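Local coordinates for uncharacterized protein (Enterococcus faecalis, PDB 4OBI), which is of unknown function but binds a zinc ion through its NusG domain II-like beta fold, part of a protein predicted to be membrane-bound, at residues D43-L48 with E60-D65; A14-D19 with H87-T92. All blocks are in the same frame, centred on the assembly; numbering follows the deposited sequence.

In the fold
Two antiparallel pairings from the two sheets of this beta fold are described. Interaction 1 (43-48 with 60-65) lies at the surface, at the open end of the hairpin 46-52/55-61, where the strands give way to loops and side chains take over from the backbone ladder; its second segment supplies C63 to the zinc site. Interaction 2 (14-19 with 87-92) is nearer the centre of the chain and joins the two middle strands of the four-stranded sheet by regular backbone bonds, with an apolar layer on one side. Along the chain interaction 1 is nested within the loop that interaction 2 closes. The two meet at H87, whose ND1 probably hydrogen-bonds N47 OD1.

Interaction 1: D43-L48 with E60-D65; sequences DGDYNL and EANCAD. With ZN (zinc ion), chain C.
At the open end of the beta hairpin formed by strands 46-52 and 55-61, beside the zinc site, Y46, N47 and L48 run antiparallel to E60, A61 and N62. L48 N donates to E60 O (2.7 Å) almost straight, and N47 and A61 form a non-hydrogen-bonded pair. Past the end of strand 55-61 the side-chain amide of N62 continues the pairing: its OD1 accepts from Y46 N at 2.9 Å, while its ND2 reaches G44 O at 3.0 Å from above that carbonyl plane. Gripped at both ends, the amide has its rotation fixed. N62 CG sits between its own backbone N and carbonyl carbon (chi1 64°), close to Y46 CD1 (3.2 Å), with amide and ring planes 56° apart. The same ring has A61 CA and N62 N over one face, toward the rim. On the face shared with A61, N47 ND2 lies against A61 CB and bonds D68 OD2, while N47 OD1 accepts from H87 ND1; N47 is thus second-shell to the zinc. C63 SG binds the metal at 2.3 Å, with D68, C84 and a water completing the site; that water also donates to D65 OD1. At the far end of the ring, Y46 OH donates to the anti lone pair of E60 OE2 at 2.6 Å.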
loop_
_atom_site.group_PDB
_atom_site.type_symbol
_atom_site.label_atom_id
_atom_site.label_comp_id
_atom_site.label_asym_id
_atom_site.label_seq_id
_atom_site.Cartn_x
_atom_site.Cartn_y
_atom_site.Cartn_z
ATOM N N ASP A 43 4.321 -2.217 -18.425
ATOM C CA ASP A 43 5.425 -3.183 -18.527
ATOM C C ASP A 43 5.194 -4.495 -17.764
ATOM O O ASP A 43 6.024 -5.399 -17.834
ATOM C CB ASP A 43 6.770 -2.546 -18.103
ATOM C CG ASP A 43 6.818 -2.148 -16.627
ATOM O OD1 ASP A 43 6.052 -2.701 -15.811
ATOM O OD2 ASP A 43 7.641 -1.269 -16.279
ATOM N N GLY A 44 4.088 -4.598 -17.032
ATOM C CA GLY A 44 3.740 -5.840 -16.343
ATOM C C GLY A 44 4.082 -5.851 -14.865
ATOM O O GLY A 44 3.611 -6.709 -14.129
ATOM N N ASP A 45 4.902 -4.905 -14.423
ATOM C CA ASP A 45 5.200 -4.784 -13.001
ATOM C C ASP A 45 3.906 -4.516 -12.255
ATOM O O ASP A 45 3.109 -3.689 -12.687
ATOM C CB ASP A 45 6.199 -3.661 -12.752
ATOM C CG ASP A 45 7.600 -4.022 -13.205
ATOM O OD1 ASP A 45 7.816 -5.152 -13.709
ATOM O OD2 ASP A 45 8.493 -3.173 -13.048
ATOM N N TYR A 46 3.680 -5.250 -11.165
ATOM C CA TYR A 46 2.460 -5.080 -10.399
ATOM C C TYR A 46 2.653 -5.297 -8.909
ATOM O O TYR A 46 3.593 -5.970 -8.472
ATOM C CB TYR A 46 1.345 -5.993 -10.924
ATOM C CG TYR A 46 1.385 -7.412 -10.413
ATOM C CD1 TYR A 46 2.169 -8.364 -11.039
ATOM C CD2 TYR A 46 0.624 -7.803 -9.318
ATOM C CE1 TYR A 46 2.209 -9.673 -10.583
ATOM C CE2 TYR A 46 0.658 -9.106 -8.846
ATOM C CZ TYR A 46 1.458 -10.039 -9.480
ATOM O OH TYR A 46 1.503 -11.346 -9.030
ATOM N N ASN A 47 1.754 -4.681 -8.149
ATOM C CA ASN A 47 1.653 -4.843 -6.716
ATOM C C ASN A 47 0.183 -4.837 -6.391
ATOM O O ASN A 47 -0.553 -3.944 -6.831
ATOM C CB ASN A 47 2.307 -3.690 -5.971
ATOM C CG ASN A 47 3.748 -3.500 -6.353
ATOM O OD1 ASN A 47 4.046 -2.979 -7.418
ATOM N ND2 ASN A 47 4.651 -3.912 -5.479
ATOM N N LEU A 48 -0.248 -5.837 -5.639
ATOM C CA LEU A 48 -1.641 -5.949 -5.249
ATOM C C LEU A 48 -1.808 -5.460 -3.818
ATOM O O LEU A 48 -1.286 -6.062 -2.883
ATOM C CB LEU A 48 -2.115 -7.392 -5.389
ATOM C CG LEU A 48 -3.601 -7.617 -5.126
ATOM C CD1 LEU A 48 -4.449 -6.898 -6.166
ATOM C CD2 LEU A 48 -3.896 -9.106 -5.118
ATOM N N GLU A 60 0.543 -9.242 -2.787
ATOM C CA GLU A 60 1.153 -9.986 -3.863
ATOM C C GLU A 60 1.881 -8.996 -4.761
ATOM O O GLU A 60 1.446 -7.847 -4.897
ATOM C CB GLU A 60 0.056 -10.737 -4.640
ATOM C CG GLU A 60 0.541 -11.631 -5.767
ATOM C CD GLU A 60 -0.605 -12.262 -6.547
ATOM O OE1 GLU A 60 -1.601 -12.684 -5.921
ATOM O OE2 GLU A 60 -0.500 -12.351 -7.792
ATOM N N ALA A 61 2.985 -9.432 -5.365
ATOM C CA ALA A 61 3.753 -8.601 -6.298
ATOM C C ALA A 61 4.685 -9.459 -7.148
ATOM O O ALA A 61 4.874 -10.636 -6.845
ATOM C CB ALA A 61 4.556 -7.561 -5.534
ATOM N N ASN A 62 5.263 -8.878 -8.200
ATOM C CA ASN A 62 6.231 -9.599 -9.054
ATOM C C ASN A 62 7.584 -8.905 -9.172
ATOM O O ASN A 62 8.304 -9.093 -10.149
ATOM C CB ASN A 62 5.665 -9.860 -10.447
ATOM C CG ASN A 62 5.389 -8.585 -11.220
ATOM O OD1 ASN A 62 5.504 -7.474 -10.694
ATOM N ND2 ASN A 62 5.009 -8.743 -12.477
ATOM N N CYS A 63 7.927 -8.109 -8.163
ATOM C CA CYS A 63 9.275 -7.585 -8.040
ATOM C C CYS A 63 10.223 -8.727 -7.673
ATOM O O CYS A 63 9.789 -9.812 -7.302
ATOM C CB CYS A 63 9.331 -6.503 -6.977
ATOM S SG CYS A 63 8.735 -7.062 -5.373
ATOM N N ALA A 64 11.520 -8.470 -7.776
ATOM C CA ALA A 64 12.522 -9.527 -7.616
ATOM C C ALA A 64 12.743 -10.005 -6.178
ATOM O O ALA A 64 13.230 -11.111 -5.980
ATOM C CB ALA A 64 13.842 -9.082 -8.218
ATOM N N ASP A 65 12.409 -9.187 -5.178
ATOM C CA ASP A 65 12.691 -9.550 -3.777
ATOM C C ASP A 65 11.465 -9.680 -2.875
ATOM O O ASP A 65 11.581 -10.144 -1.738
ATOM C CB ASP A 65 13.695 -8.572 -3.162
ATOM C CG ASP A 65 13.224 -7.120 -3.206
ATOM O OD1 ASP A 65 12.005 -6.868 -3.316
ATOM O OD2 ASP A 65 14.092 -6.219 -3.128
HETATM ZN ZN ZN C . 8.515 -5.113 -4.240
HETATM O O HOH W 1 9.008 -6.628 -11.442
HETATM O O HOH W 2 10.250 -4.950 -3.303
#

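Interaction 2: A14-D19 with H87-T92; sequences AVLKVD and HNLFIT
V15 N donates to T92 O at 2.7 Å, nearly straight and in line with the carbonyl, and T92 N returns a bond to V15 O. K17 and F90 repeat the exchange, F90 N to K17 O at 2.8 Å, so strands 12-18 and 89-95 are zipped as an antiparallel ladder at the middle of the four-stranded sheet. D19 N adds one more bond, to N88 O, just where N88 and L89 form a G1 beta bulge opposite C84, a zinc ligand. Between the bonded pairs, L16 and V18 face the same side as I91 and L89. There L16 CD1 lies against I91 CG1 (3.7 Å) and against L89 CG (3.8 Å), and V18 CG2 touches L89 CD1 at 3.6 Å. Y37 and Y39 of strand 34-40 and I56 and V58 of strand 55-61 pack on this layer, bringing the second sheet against it. V15, K17, F90 and T92 share the other face. The backbone N and O of these four pair across the contact, whereas A14, L16 and I91 bond the neighbouring strands. L16, V18, L89 and I91 thus present a largely apolar layer to the three-stranded sheet, with the bond from H87 ND1 to N47 as a polar exception.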
loop_
_atom_site.group_PDB
_atom_site.type_symbol
_atom_site.label_atom_id
_atom_site.label_comp_id
_atom_site.label_asym_id
_atom_site.label_seq_id
_atom_site.Cartn_x
_atom_site.Cartn_y
_atom_site.Cartn_z
ATOM N N ALA A 14 -4.244 5.748 4.273
ATOM C CA ALA A 14 -3.054 5.219 3.613
ATOM C C ALA A 14 -2.882 5.886 2.261
ATOM O O ALA A 14 -3.835 5.993 1.492
ATOM C CB ALA A 14 -3.159 3.713 3.437
ATOM N N VAL A 15 -1.664 6.333 1.978
ATOM C CA VAL A 15 -1.346 7.039 0.749
ATOM C C VAL A 15 -0.455 6.156 -0.124
ATOM O O VAL A 15 0.648 5.774 0.275
ATOM C CB VAL A 15 -0.604 8.359 1.074
ATOM C CG1 VAL A 15 -0.234 9.117 -0.196
ATOM C CG2 VAL A 15 -1.449 9.209 2.023
ATOM N N LEU A 16 -0.942 5.849 -1.322
ATOM C CA LEU A 16 -0.224 5.032 -2.287
ATOM C C LEU A 16 0.384 5.930 -3.351
ATOM O O LEU A 16 -0.328 6.661 -4.033
ATOM C CB LEU A 16 -1.182 4.029 -2.937
ATOM C CG LEU A 16 -0.655 3.208 -4.118
ATOM C CD1 LEU A 16 0.517 2.347 -3.689
ATOM C CD2 LEU A 16 -1.767 2.354 -4.702
ATOM N N LYS A 17 1.708 5.865 -3.478
ATOM C CA LYS A 17 2.452 6.693 -4.404
ATOM C C LYS A 17 3.271 5.774 -5.292
ATOM O O LYS A 17 3.911 4.839 -4.793
ATOM C CB LYS A 17 3.384 7.623 -3.630
ATOM C CG LYS A 17 4.253 8.510 -4.502
ATOM C CD LYS A 17 4.948 9.591 -3.687
ATOM C CE LYS A 17 6.049 9.025 -2.808
ATOM N NZ LYS A 17 6.733 10.096 -2.023
ATOM N N VAL A 18 3.219 6.018 -6.600
ATOM C CA VAL A 18 4.030 5.273 -7.562
ATOM C C VAL A 18 4.652 6.260 -8.537
ATOM O O VAL A 18 3.967 7.153 -9.044
ATOM C CB VAL A 18 3.204 4.253 -8.377
ATOM C CG1 VAL A 18 4.121 3.406 -9.262
ATOM C CG2 VAL A 18 2.383 3.375 -7.458
ATOM N N ASP A 19 5.947 6.100 -8.795
ATOM C CA ASP A 19 6.675 6.994 -9.681
ATOM C C ASP A 19 6.401 8.449 -9.321
ATOM O O ASP A 19 6.188 9.295 -10.202
ATOM C CB ASP A 19 6.310 6.726 -11.147
ATOM C CG ASP A 19 6.710 5.330 -11.608
ATOM O OD1 ASP A 19 7.740 4.811 -11.127
ATOM O OD2 ASP A 19 6.000 4.760 -12.467
ATOM N N HIS A 87 9.682 -1.141 -8.047
ATOM C CA HIS A 87 8.546 -0.549 -8.762
ATOM C C HIS A 87 8.331 0.932 -8.426
ATOM O O HIS A 87 7.388 1.557 -8.916
ATOM C CB HIS A 87 7.272 -1.338 -8.474
ATOM C CG HIS A 87 7.309 -2.748 -8.978
ATOM N ND1 HIS A 87 6.310 -3.655 -8.706
ATOM C CD2 HIS A 87 8.228 -3.411 -9.719
ATOM C CE1 HIS A 87 6.607 -4.815 -9.262
ATOM N NE2 HIS A 87 7.765 -4.693 -9.888
ATOM N N ASN A 88 9.216 1.491 -7.599
ATOM C CA ASN A 88 9.119 2.879 -7.149
ATOM C C ASN A 88 7.747 3.192 -6.529
ATOM O O ASN A 88 7.124 4.219 -6.832
ATOM C CB ASN A 88 9.420 3.830 -8.307
ATOM C CG ASN A 88 9.949 5.170 -7.839
ATOM O OD1 ASN A 88 10.332 5.330 -6.679
ATOM N ND2 ASN A 88 9.995 6.138 -8.746
ATOM N N LEU A 89 7.297 2.284 -5.671
ATOM C CA LEU A 89 5.973 2.325 -5.069
ATOM C C LEU A 89 6.081 2.364 -3.543
ATOM O O LEU A 89 6.886 1.632 -2.956
ATOM C CB LEU A 89 5.171 1.106 -5.506
ATOM C CG LEU A 89 3.787 0.872 -4.870
ATOM C CD1 LEU A 89 2.877 0.169 -5.866
ATOM C CD2 LEU A 89 3.822 0.090 -3.561
ATOM N N PHE A 90 5.256 3.203 -2.909
ATOM C CA PHE A 90 5.306 3.427 -1.467
ATOM C C PHE A 90 3.895 3.541 -0.905
ATOM O O PHE A 90 3.011 4.105 -1.548
ATOM C CB PHE A 90 6.086 4.710 -1.143
ATOM C CG PHE A 90 7.500 4.682 -1.628
ATOM C CD1 PHE A 90 7.808 5.070 -2.919
ATOM C CD2 PHE A 90 8.521 4.223 -0.804
ATOM C CE1 PHE A 90 9.105 5.007 -3.382
ATOM C CE2 PHE A 90 9.823 4.160 -1.264
ATOM C CZ PHE A 90 10.115 4.562 -2.554
ATOM N N ILE A 91 3.688 2.976 0.275
ATOM C CA ILE A 91 2.449 3.163 1.010
ATOM C C ILE A 91 2.792 3.675 2.399
ATOM O O ILE A 91 3.526 3.019 3.139
ATOM C CB ILE A 91 1.654 1.860 1.167
ATOM C CG1 ILE A 91 1.297 1.265 -0.200
ATOM C CG2 ILE A 91 0.406 2.112 2.007
ATOM C CD1 ILE A 91 0.782 -0.156 -0.116
ATOM N N THR A 92 2.273 4.856 2.728
ATOM C CA THR A 92 2.456 5.416 4.066
ATOM C C THR A 92 1.098 5.678 4.695
ATOM O O THR A 92 0.104 5.910 4.007
ATOM C CB THR A 92 3.316 6.704 4.063
ATOM O OG1 THR A 92 3.751 7.003 5.396
ATOM C CG2 THR A 92 2.550 7.897 3.518
#